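Local coordinates for protein 3-carboxy-cis,cis-muconate cycloisomerase (Acinetobacter calcoaceticus, PDB 1Q5N) that belongs to the fumarase/aspartase superfamily of largely helical tetrameric enzymes, in which long helices of the subunits pack together into a central bundle, at residues L11-R15 / D16-I20; A127-Q130 / N131-Q135; V290-A293 / S294-A298. All blocks are in the same frame, centred on the assembly; numbering follows the deposited sequence.

Contact 1: L11-R15 / D16-I20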
ATOM      1  N   LEU A  11      12.307  -8.347 -18.822  1.00 44.61           N
ATOM      2  CA  LEU A  11      12.850  -7.248 -18.047  1.00 42.85           C
ATOM      3  C   LEU A  11      12.779  -7.445 -16.512  1.00 40.60           C
ATOM      4  O   LEU A  11      13.735  -7.182 -15.813  1.00 38.97           O
ATOM      5  CB  LEU A  11      12.051  -6.005 -18.394  1.00 44.99           C
ATOM      6  CG  LEU A  11      12.796  -4.820 -18.952  1.00 46.34           C
ATOM      7  CD1 LEU A  11      11.819  -3.695 -19.054  1.00 46.02           C
ATOM      8  CD2 LEU A  11      13.977  -4.482 -18.043  1.00 47.43           C
ATOM      9  N   PHE A  12      11.634  -7.928 -16.014  1.00 36.84           N
ATOM     10  CA  PHE A  12      11.400  -8.046 -14.589  1.00 34.35           C
ATOM     11  C   PHE A  12      11.342  -9.430 -13.945  1.00 34.20           C
ATOM     12  O   PHE A  12      11.593  -9.553 -12.760  1.00 32.81           O
ATOM     13  CB  PHE A  12      10.093  -7.327 -14.252  1.00 32.16           C
ATOM     14  CG  PHE A  12      10.027  -5.915 -14.754  1.00 32.44           C
ATOM     15  CD1 PHE A  12      10.875  -4.932 -14.226  1.00 31.20           C
ATOM     16  CD2 PHE A  12       9.071  -5.548 -15.714  1.00 31.70           C
ATOM     17  CE1 PHE A  12      10.785  -3.581 -14.667  1.00 32.90           C
ATOM     18  CE2 PHE A  12       8.958  -4.215 -16.156  1.00 32.66           C
ATOM     19  CZ  PHE A  12       9.808  -3.218 -15.621  1.00 32.38           C
ATOM     20  N   TYR A  13      11.031 -10.472 -14.704  1.00 34.23           N
ATOM     21  CA  TYR A  13      10.883 -11.752 -14.043  1.00 36.91           C
ATOM     22  C   TYR A  13      12.014 -12.695 -14.284  1.00 37.86           C
ATOM     23  O   TYR A  13      13.034 -12.328 -14.834  1.00 38.78           O
ATOM     24  CB  TYR A  13       9.572 -12.404 -14.438  1.00 35.61           C
ATOM     25  CG  TYR A  13       8.370 -11.481 -14.343  1.00 35.44           C
ATOM     26  CD1 TYR A  13       8.186 -10.635 -13.236  1.00 34.83           C
ATOM     27  CD2 TYR A  13       7.388 -11.484 -15.336  1.00 36.77           C
ATOM     28  CE1 TYR A  13       7.074  -9.816 -13.122  1.00 33.38           C
ATOM     29  CE2 TYR A  13       6.242 -10.667 -15.229  1.00 38.78           C
ATOM     30  CZ  TYR A  13       6.100  -9.821 -14.110  1.00 37.86           C
ATOM     31  OH  TYR A  13       5.016  -8.947 -14.039  1.00 40.19           O
ATOM     32  N   GLN A  14      11.840 -13.908 -13.818  1.00 37.66           N
ATOM     33  CA  GLN A  14      12.860 -14.920 -13.969  1.00 38.93           C
ATOM     34  C   GLN A  14      12.150 -16.059 -14.689  1.00 39.82           C
ATOM     35  O   GLN A  14      11.078 -16.502 -14.261  1.00 39.66           O
ATOM     36  CB  GLN A  14      13.377 -15.314 -12.593  1.00 38.45           C
ATOM     37  CG  GLN A  14      14.688 -16.085 -12.585  1.00 39.60           C
ATOM     38  CD  GLN A  14      14.500 -17.564 -12.889  1.00 42.27           C
ATOM     39  OE1 GLN A  14      13.456 -18.146 -12.594  1.00 43.00           O
ATOM     40  NE2 GLN A  14      15.521 -18.183 -13.471  1.00 43.53           N
ATOM     41  N   ARG A  15      12.738 -16.513 -15.784  1.00 40.81           N
ATOM     42  CA  ARG A  15      12.125 -17.538 -16.619  1.00 43.37           C
ATOM     43  C   ARG A  15      11.520 -18.793 -15.937  1.00 40.65           C
ATOM     44  O   ARG A  15      10.379 -19.108 -16.178  1.00 39.57           O
ATOM     45  CB  ARG A  15      13.118 -17.952 -17.698  1.00 49.21           C
ATOM     46  CG  ARG A  15      12.460 -18.416 -18.951  1.00 58.30           C
ATOM     47  CD  ARG A  15      13.376 -19.421 -19.629  1.00 67.67           C
ATOM     48  NE  ARG A  15      14.111 -18.838 -20.758  1.00 75.58           N
ATOM     49  CZ  ARG A  15      15.186 -19.395 -21.332  1.00 78.63           C
ATOM     50  NH1 ARG A  15      15.672 -20.557 -20.871  1.00 80.52           N
ATOM     51  NH2 ARG A  15      15.759 -18.811 -22.389  1.00 79.50           N
ATOM     52  N   ASP A  16      12.260 -19.494 -15.089  1.00 39.63           N
ATOM     53  CA  ASP A  16      11.728 -20.687 -14.424  1.00 40.83           C
ATOM     54  C   ASP A  16      10.544 -20.415 -13.456  1.00 40.59           C
ATOM     55  O   ASP A  16       9.544 -21.148 -13.444  1.00 41.72           O
ATOM     56  CB  ASP A  16      12.864 -21.426 -13.686  1.00 43.53           C
ATOM     57  CG  ASP A  16      14.100 -21.671 -14.597  1.00 48.29           C
ATOM     58  OD1 ASP A  16      13.935 -22.189 -15.736  1.00 48.68           O
ATOM     59  OD2 ASP A  16      15.241 -21.323 -14.174  1.00 52.20           O
ATOM     60  N   VAL A  17      10.626 -19.348 -12.662  1.00 38.31           N
ATOM     61  CA  VAL A  17       9.546 -19.045 -11.751  1.00 36.93           C
ATOM     62  C   VAL A  17       8.302 -18.614 -12.556  1.00 36.59           C
ATOM     63  O   VAL A  17       7.207 -18.933 -12.188  1.00 36.28           O
ATOM     64  CB  VAL A  17      10.015 -17.998 -10.700  1.00 36.18           C
ATOM     65  CG1 VAL A  17       8.832 -17.471  -9.863  1.00 31.03           C
ATOM     66  CG2 VAL A  17      11.079 -18.650  -9.807  1.00 33.12           C
ATOM     67  N   THR A  18       8.478 -17.913 -13.664  1.00 36.94           N
ATOM     68  CA  THR A  18       7.348 -17.531 -14.510  1.00 38.57           C
ATOM     69  C   THR A  18       6.629 -18.783 -15.095  1.00 39.09           C
ATOM     70  O   THR A  18       5.398 -18.807 -15.260  1.00 37.26           O
ATOM     71  CB  THR A  18       7.838 -16.615 -15.676  1.00 38.45           C
ATOM     72  OG1 THR A  18       8.207 -15.364 -15.116  1.00 42.56           O
ATOM     73  CG2 THR A  18       6.747 -16.341 -16.701  1.00 38.55           C
ATOM     74  N   GLU A  19       7.411 -19.812 -15.415  1.00 40.13           N
ATOM     75  CA  GLU A  19       6.852 -21.039 -15.959  1.00 41.79           C
ATOM     76  C   GLU A  19       6.051 -21.755 -14.874  1.00 39.82           C
ATOM     77  O   GLU A  19       4.979 -22.277 -15.158  1.00 39.29           O
ATOM     78  CB  GLU A  19       7.969 -21.956 -16.461  1.00 47.47           C
ATOM     79  CG  GLU A  19       7.662 -22.604 -17.817  1.00 57.88           C
ATOM     80  CD  GLU A  19       8.869 -23.400 -18.356  1.00 65.22           C
ATOM     81  OE1 GLU A  19       9.928 -22.765 -18.720  1.00 65.46           O
ATOM     82  OE2 GLU A  19       8.737 -24.671 -18.397  1.00 68.18           O
ATOM     83  N   ILE A  20       6.564 -21.783 -13.641  1.00 36.30           N
ATOM     84  CA  ILE A  20       5.838 -22.448 -12.578  1.00 36.57           C
ATOM     85  C   ILE A  20       4.440 -21.842 -12.372  1.00 36.75           C
ATOM     86  O   ILE A  20       3.502 -22.566 -12.013  1.00 37.31           O
ATOM     87  CB  ILE A  20       6.644 -22.422 -11.242  1.00 37.86           C
ATOM     88  CG1 ILE A  20       7.792 -23.433 -11.336  1.00 39.19           C
ATOM     89  CG2 ILE A  20       5.764 -22.784 -10.037  1.00 36.26           C
ATOM     90  CD1 ILE A  20       8.809 -23.271 -10.224  1.00 40.84           C
TER
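Between Q14 and T18 the backbone closes the first turn of helix 15-20, T18 N giving its hydrogen to Q14 O at 3.0 Å, after Y13 has left the helical conformation at the end of helix 9-12. The next bond of the turn runs from E19 N to R15 O.

Q14 is the N-cap, and it caps with its side-chain amide. CG lies anti to the backbone N and the chain then bends at chi2 (-81°), which folds the amide back over the helix start and brings OE1 to V17 N at 3.1 Å. The other end of the same amide is used as well: NE2 donates almost straight to D16 OD2 (3.2 Å, 178° at the hydrogen). The carboxylate oxygen lies in the amide plane of Q14 but is itself met from above the carboxylate plane, the two planes standing 52° apart. Bonds at both OE1 and NE2 restrain the rotation of the amide.

T18 grips Q14 O twice, since its OG1 also donates to that oxygen, at 3.2 Å and from well above the carbonyl plane. OG1 further rests against Y13 CB at 3.3 Å, and it is hydrogen-bonded to Q336 as well.

This junction packs against two long helices. Y13, Q14 and V17 pack on helix 323-351, where E333 binds the Y13 hydroxyl; Q14, D16, V17 and I20 lean on helix 110-146, and Y13 also meets L329 of the second subunit.

Contact 2: A127-Q130 / N131-Q135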
ATOM      1  N   ALA A 127      12.263 -23.354  -3.972  1.00 32.73           N
ATOM      2  CA  ALA A 127      13.512 -24.087  -4.187  1.00 33.14           C
ATOM      3  C   ALA A 127      14.396 -23.226  -5.085  1.00 32.67           C
ATOM      4  O   ALA A 127      15.571 -23.056  -4.818  1.00 33.27           O
ATOM      5  CB  ALA A 127      13.237 -25.509  -4.872  1.00 27.10           C
ATOM      6  N   ILE A 128      13.829 -22.690  -6.156  1.00 33.92           N
ATOM      7  CA  ILE A 128      14.598 -21.831  -7.043  1.00 34.25           C
ATOM      8  C   ILE A 128      15.056 -20.556  -6.327  1.00 35.84           C
ATOM      9  O   ILE A 128      16.235 -20.215  -6.408  1.00 37.51           O
ATOM     10  CB  ILE A 128      13.788 -21.432  -8.276  1.00 34.95           C
ATOM     11  CG1 ILE A 128      13.616 -22.645  -9.173  1.00 35.46           C
ATOM     12  CG2 ILE A 128      14.504 -20.301  -9.070  1.00 32.96           C
ATOM     13  CD1 ILE A 128      12.616 -22.380 -10.255  1.00 37.06           C
ATOM     14  N   VAL A 129      14.160 -19.870  -5.602  1.00 34.93           N
ATOM     15  CA  VAL A 129      14.533 -18.636  -4.913  1.00 33.44           C
ATOM     16  C   VAL A 129      15.602 -18.925  -3.872  1.00 33.73           C
ATOM     17  O   VAL A 129      16.566 -18.158  -3.719  1.00 33.44           O
ATOM     18  CB  VAL A 129      13.294 -17.966  -4.231  1.00 34.20           C
ATOM     19  CG1 VAL A 129      13.735 -16.984  -3.158  1.00 31.70           C
ATOM     20  CG2 VAL A 129      12.470 -17.256  -5.270  1.00 33.53           C
ATOM     21  N   GLN A 130      15.458 -20.048  -3.170  1.00 33.64           N
ATOM     22  CA  GLN A 130      16.431 -20.380  -2.137  1.00 33.67           C
ATOM     23  C   GLN A 130      17.804 -20.606  -2.784  1.00 34.74           C
ATOM     24  O   GLN A 130      18.839 -20.157  -2.289  1.00 34.63           O
ATOM     25  CB  GLN A 130      16.006 -21.632  -1.366  1.00 34.21           C
ATOM     26  CG  GLN A 130      17.066 -22.090  -0.387  1.00 35.75           C
ATOM     27  CD  GLN A 130      16.542 -23.040   0.656  1.00 42.45           C
ATOM     28  OE1 GLN A 130      15.557 -23.762   0.441  1.00 42.06           O
ATOM     29  NE2 GLN A 130      17.208 -23.056   1.821  1.00 46.34           N
ATOM     30  N   ASN A 131      17.815 -21.297  -3.906  1.00 34.36           N
ATOM     31  CA  ASN A 131      19.080 -21.517  -4.531  1.00 36.25           C
ATOM     32  C   ASN A 131      19.685 -20.177  -5.024  1.00 35.06           C
ATOM     33  O   ASN A 131      20.895 -19.997  -4.964  1.00 34.59           O
ATOM     34  CB  ASN A 131      18.938 -22.510  -5.678  1.00 38.00           C
ATOM     35  CG  ASN A 131      20.279 -22.850  -6.291  1.00 45.81           C
ATOM     36  OD1 ASN A 131      20.475 -22.683  -7.500  1.00 49.34           O
ATOM     37  ND2 ASN A 131      21.244 -23.302  -5.450  1.00 47.46           N
ATOM     38  N   GLN A 132      18.858 -19.246  -5.501  1.00 33.51           N
ATOM     39  CA  GLN A 132      19.385 -17.946  -5.938  1.00 33.42           C
ATOM     40  C   GLN A 132      19.982 -17.217  -4.731  1.00 33.17           C
ATOM     41  O   GLN A 132      21.054 -16.657  -4.807  1.00 32.81           O
ATOM     42  CB  GLN A 132      18.292 -17.089  -6.522  1.00 33.57           C
ATOM     43  CG  GLN A 132      17.716 -17.623  -7.806  1.00 32.99           C
ATOM     44  CD  GLN A 132      16.565 -16.740  -8.280  1.00 35.46           C
ATOM     45  OE1 GLN A 132      15.558 -16.641  -7.598  1.00 36.04           O
ATOM     46  NE2 GLN A 132      16.715 -16.091  -9.438  1.00 35.10           N
ATOM     47  N   VAL A 133      19.307 -17.261  -3.589  1.00 33.69           N
ATOM     48  CA  VAL A 133      19.847 -16.574  -2.422  1.00 33.66           C
ATOM     49  C   VAL A 133      21.185 -17.192  -1.988  1.00 35.99           C
ATOM     50  O   VAL A 133      22.107 -16.473  -1.584  1.00 35.06           O
ATOM     51  CB  VAL A 133      18.867 -16.621  -1.258  1.00 31.95           C
ATOM     52  CG1 VAL A 133      19.529 -16.113   0.003  1.00 29.82           C
ATOM     53  CG2 VAL A 133      17.638 -15.799  -1.617  1.00 31.79           C
ATOM     54  N   GLN A 134      21.266 -18.523  -2.063  1.00 35.73           N
ATOM     55  CA  GLN A 134      22.451 -19.267  -1.700  1.00 34.99           C
ATOM     56  C   GLN A 134      23.634 -18.808  -2.610  1.00 34.62           C
ATOM     57  O   GLN A 134      24.726 -18.582  -2.120  1.00 32.15           O
ATOM     58  CB  GLN A 134      22.167 -20.767  -1.900  1.00 39.09           C
ATOM     59  CG  GLN A 134      23.306 -21.689  -1.546  1.00 44.48           C
ATOM     60  CD  GLN A 134      23.665 -21.614  -0.050  1.00 49.05           C
ATOM     61  OE1 GLN A 134      22.807 -21.816   0.818  1.00 51.84           O
ATOM     62  NE2 GLN A 134      24.941 -21.329   0.252  1.00 50.72           N
ATOM     63  N   GLN A 135      23.421 -18.704  -3.918  1.00 32.55           N
ATOM     64  CA  GLN A 135      24.484 -18.250  -4.797  1.00 34.65           C
ATOM     65  C   GLN A 135      24.860 -16.779  -4.531  1.00 35.12           C
ATOM     66  O   GLN A 135      26.044 -16.422  -4.605  1.00 35.25           O
ATOM     67  CB  GLN A 135      24.084 -18.374  -6.253  1.00 36.15           C
ATOM     68  CG  GLN A 135      23.960 -19.745  -6.689  1.00 41.58           C
ATOM     69  CD  GLN A 135      23.558 -19.774  -8.117  1.00 46.72           C
ATOM     70  OE1 GLN A 135      24.399 -19.590  -9.007  1.00 52.86           O
ATOM     71  NE2 GLN A 135      22.264 -19.974  -8.372  1.00 47.49           N
TER
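I128 and V129 meet Q132 one turn further along helix 110-146, in a regular alpha-helical segment whose contacts fall into three kinds.

The backbone hydrogen bonds come first. N131 N, Q132 N, V133 N and Q134 N donate in turn to the carbonyls of A127, I128, V129 and Q130, with the Q132 N to I128 O bond at 2.9 Å. The four are nearly uniform, as expected of undistorted helix in the middle of a long rod.

Side-chain packing forms the second kind. Q132 CG sits anti to the carbonyl carbon (chi1 -66°) and the chain runs on extended at chi2, which lays its methylene part back along the preceding turn, with CG 3.3 Å from I128 O. The terminal OE1 reaches V129 CA at 3.5 Å and lies 3.9 Å from V129 CG2, while I128 CG2 stands 4.1 Å from the same oxygen. Further along, V133 CG2 touches V129 O at 3.3 Å and comes within 4.4 Å of V129 CG1, a loose apolar contact between the two valines.

Polar ends facing other helices are the third. Q132 NE2 donates to A339 O of helix 323-351. Q130, extended from the helix, is held by two partners of helix 166-191: OE1 by K188 NZ and NE2 by N185 OD1.

The chemistry is therefore uneven along one amide. Q132 NE2 is satisfied across the helix interface, whereas its buried OE1 has no hydrogen-bonding partner in the model and rests among carbon atoms of I128 and V129. Burying such an oxygen probably carries a desolvation cost; the NE2 bond holds the amide but leaves OE1 without a partner.

Contact 3: V290-A293 / S294-A298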
ATOM      1  N   VAL A 290      21.173  -0.865 -16.065  1.00 36.17           N
ATOM      2  CA  VAL A 290      20.008  -1.622 -16.454  1.00 35.90           C
ATOM      3  C   VAL A 290      19.539  -2.591 -15.375  1.00 34.24           C
ATOM      4  O   VAL A 290      18.347  -2.751 -15.169  1.00 33.96           O
ATOM      5  CB  VAL A 290      20.310  -2.382 -17.768  1.00 36.83           C
ATOM      6  CG1 VAL A 290      19.169  -3.276 -18.138  1.00 35.72           C
ATOM      7  CG2 VAL A 290      20.532  -1.370 -18.878  1.00 37.47           C
ATOM      8  N   ALA A 291      20.462  -3.220 -14.666  1.00 32.05           N
ATOM      9  CA  ALA A 291      20.022  -4.180 -13.682  1.00 32.63           C
ATOM     10  C   ALA A 291      19.388  -3.455 -12.478  1.00 32.01           C
ATOM     11  O   ALA A 291      18.404  -3.935 -11.873  1.00 29.98           O
ATOM     12  CB  ALA A 291      21.191  -5.071 -13.241  1.00 31.04           C
ATOM     13  N   ALA A 292      19.940  -2.297 -12.141  1.00 30.08           N
ATOM     14  CA  ALA A 292      19.408  -1.570 -10.987  1.00 29.09           C
ATOM     15  C   ALA A 292      17.964  -1.108 -11.265  1.00 28.52           C
ATOM     16  O   ALA A 292      17.103  -1.197 -10.383  1.00 27.55           O
ATOM     17  CB  ALA A 292      20.326  -0.353 -10.650  1.00 27.14           C
ATOM     18  N   ALA A 293      17.711  -0.649 -12.496  1.00 28.28           N
ATOM     19  CA  ALA A 293      16.393  -0.182 -12.873  1.00 29.79           C
ATOM     20  C   ALA A 293      15.306  -1.263 -12.633  1.00 31.00           C
ATOM     21  O   ALA A 293      14.238  -0.977 -12.070  1.00 30.28           O
ATOM     22  CB  ALA A 293      16.404   0.290 -14.345  1.00 29.77           C
ATOM     23  N   SER A 294      15.585  -2.502 -13.027  1.00 30.83           N
ATOM     24  CA  SER A 294      14.640  -3.602 -12.795  1.00 31.13           C
ATOM     25  C   SER A 294      14.498  -3.922 -11.306  1.00 29.86           C
ATOM     26  O   SER A 294      13.401  -4.110 -10.800  1.00 27.66           O
ATOM     27  CB  SER A 294      15.129  -4.888 -13.461  1.00 33.65           C
ATOM     28  OG  SER A 294      15.166  -4.710 -14.850  1.00 43.03           O
ATOM     29  N   VAL A 295      15.627  -4.044 -10.620  1.00 27.61           N
ATOM     30  CA  VAL A 295      15.573  -4.362  -9.212  1.00 28.33           C
ATOM     31  C   VAL A 295      14.849  -3.259  -8.423  1.00 28.39           C
ATOM     32  O   VAL A 295      14.086  -3.563  -7.529  1.00 28.68           O
ATOM     33  CB  VAL A 295      17.018  -4.611  -8.615  1.00 26.16           C
ATOM     34  CG1 VAL A 295      16.952  -4.847  -7.119  1.00 23.50           C
ATOM     35  CG2 VAL A 295      17.641  -5.860  -9.272  1.00 26.23           C
ATOM     36  N   LEU A 296      15.059  -1.996  -8.774  1.00 27.13           N
ATOM     37  CA  LEU A 296      14.442  -0.930  -8.036  1.00 26.01           C
ATOM     38  C   LEU A 296      12.953  -0.868  -8.369  1.00 27.04           C
ATOM     39  O   LEU A 296      12.155  -0.493  -7.515  1.00 26.94           O
ATOM     40  CB  LEU A 296      15.184   0.395  -8.273  1.00 25.01           C
ATOM     41  CG  LEU A 296      16.518   0.419  -7.492  1.00 26.99           C
ATOM     42  CD1 LEU A 296      17.408   1.606  -7.920  1.00 26.73           C
ATOM     43  CD2 LEU A 296      16.229   0.485  -5.999  1.00 26.37           C
ATOM     44  N   ALA A 297      12.571  -1.266  -9.584  1.00 27.29           N
ATOM     45  CA  ALA A 297      11.145  -1.329  -9.920  1.00 27.32           C
ATOM     46  C   ALA A 297      10.483  -2.445  -9.041  1.00 26.70           C
ATOM     47  O   ALA A 297       9.386  -2.285  -8.536  1.00 28.73           O
ATOM     48  CB  ALA A 297      10.952  -1.637 -11.396  1.00 26.24           C
ATOM     49  N   ALA A 298      11.152  -3.563  -8.844  1.00 25.96           N
ATOM     50  CA  ALA A 298      10.589  -4.623  -8.021  1.00 25.71           C
ATOM     51  C   ALA A 298      10.533  -4.134  -6.555  1.00 25.41           C
ATOM     52  O   ALA A 298       9.595  -4.457  -5.822  1.00 25.44           O
ATOM     53  CB  ALA A 298      11.449  -5.885  -8.154  1.00 23.11           C
TER
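L296 folds its side chain back over the carbonyl of A292, in the opening turns of helix 290-311.

Three backbone hydrogen bonds join the turns. V295 N donates to A291 O in a nearly straight bond (171° at the hydrogen), L296 N to A292 O at 2.7 Å, and A297 N to A293 O at 3.0 Å. At the start of the helix E271 takes the backbone N-H groups of A291 and A292, one on each carboxylate oxygen.

Carbon contacts gather round the same carbonyls. With CG anti to its carbonyl carbon (chi1 -75°), L296 brings CG to 3.4 Å from A292 O, and CD1 reaches A292 CB at 4.5 Å, a light apolar touch. V295 CG2 likewise lies 3.3 Å from A291 O, and A297 CB meets A293 O.

The polar side chain is that of S294. Its OG approaches V290 O at 3.7 Å but is hydrogen-bonded to L11 O, which ties this helix to the chain near the N-terminus.

Alanines and branched aliphatics thus leave the helix a slender, mostly apolar surface. A292 and V295 pack on helix 235-261, A293 reaches H325 of the second subunit and W157 of the third, and L296 meets V314 of the fourth: the short alanine side chains suit close approach by neighbouring subunits.

The three contacts show how local helical turns become joined into one bundle. Contact 1 is the link between the other two. Its centre lies about 14 Å from that of contact 2, and D16 CB packs on I128 CD1 at 3.6 Å while Q14 CG rests against Q132 NE2. Toward contact 3, with centres about 15 Å apart, the bond from S294 OG to L11 O (3.0 Å) makes the join, and F12 CE1 packs against A297 CB. Contacts 2 and 3 do not touch, their nearest atoms being about 10 Å apart. Contacts 1 and 3 both meet the second subunit, whereas no other chain touches contact 2.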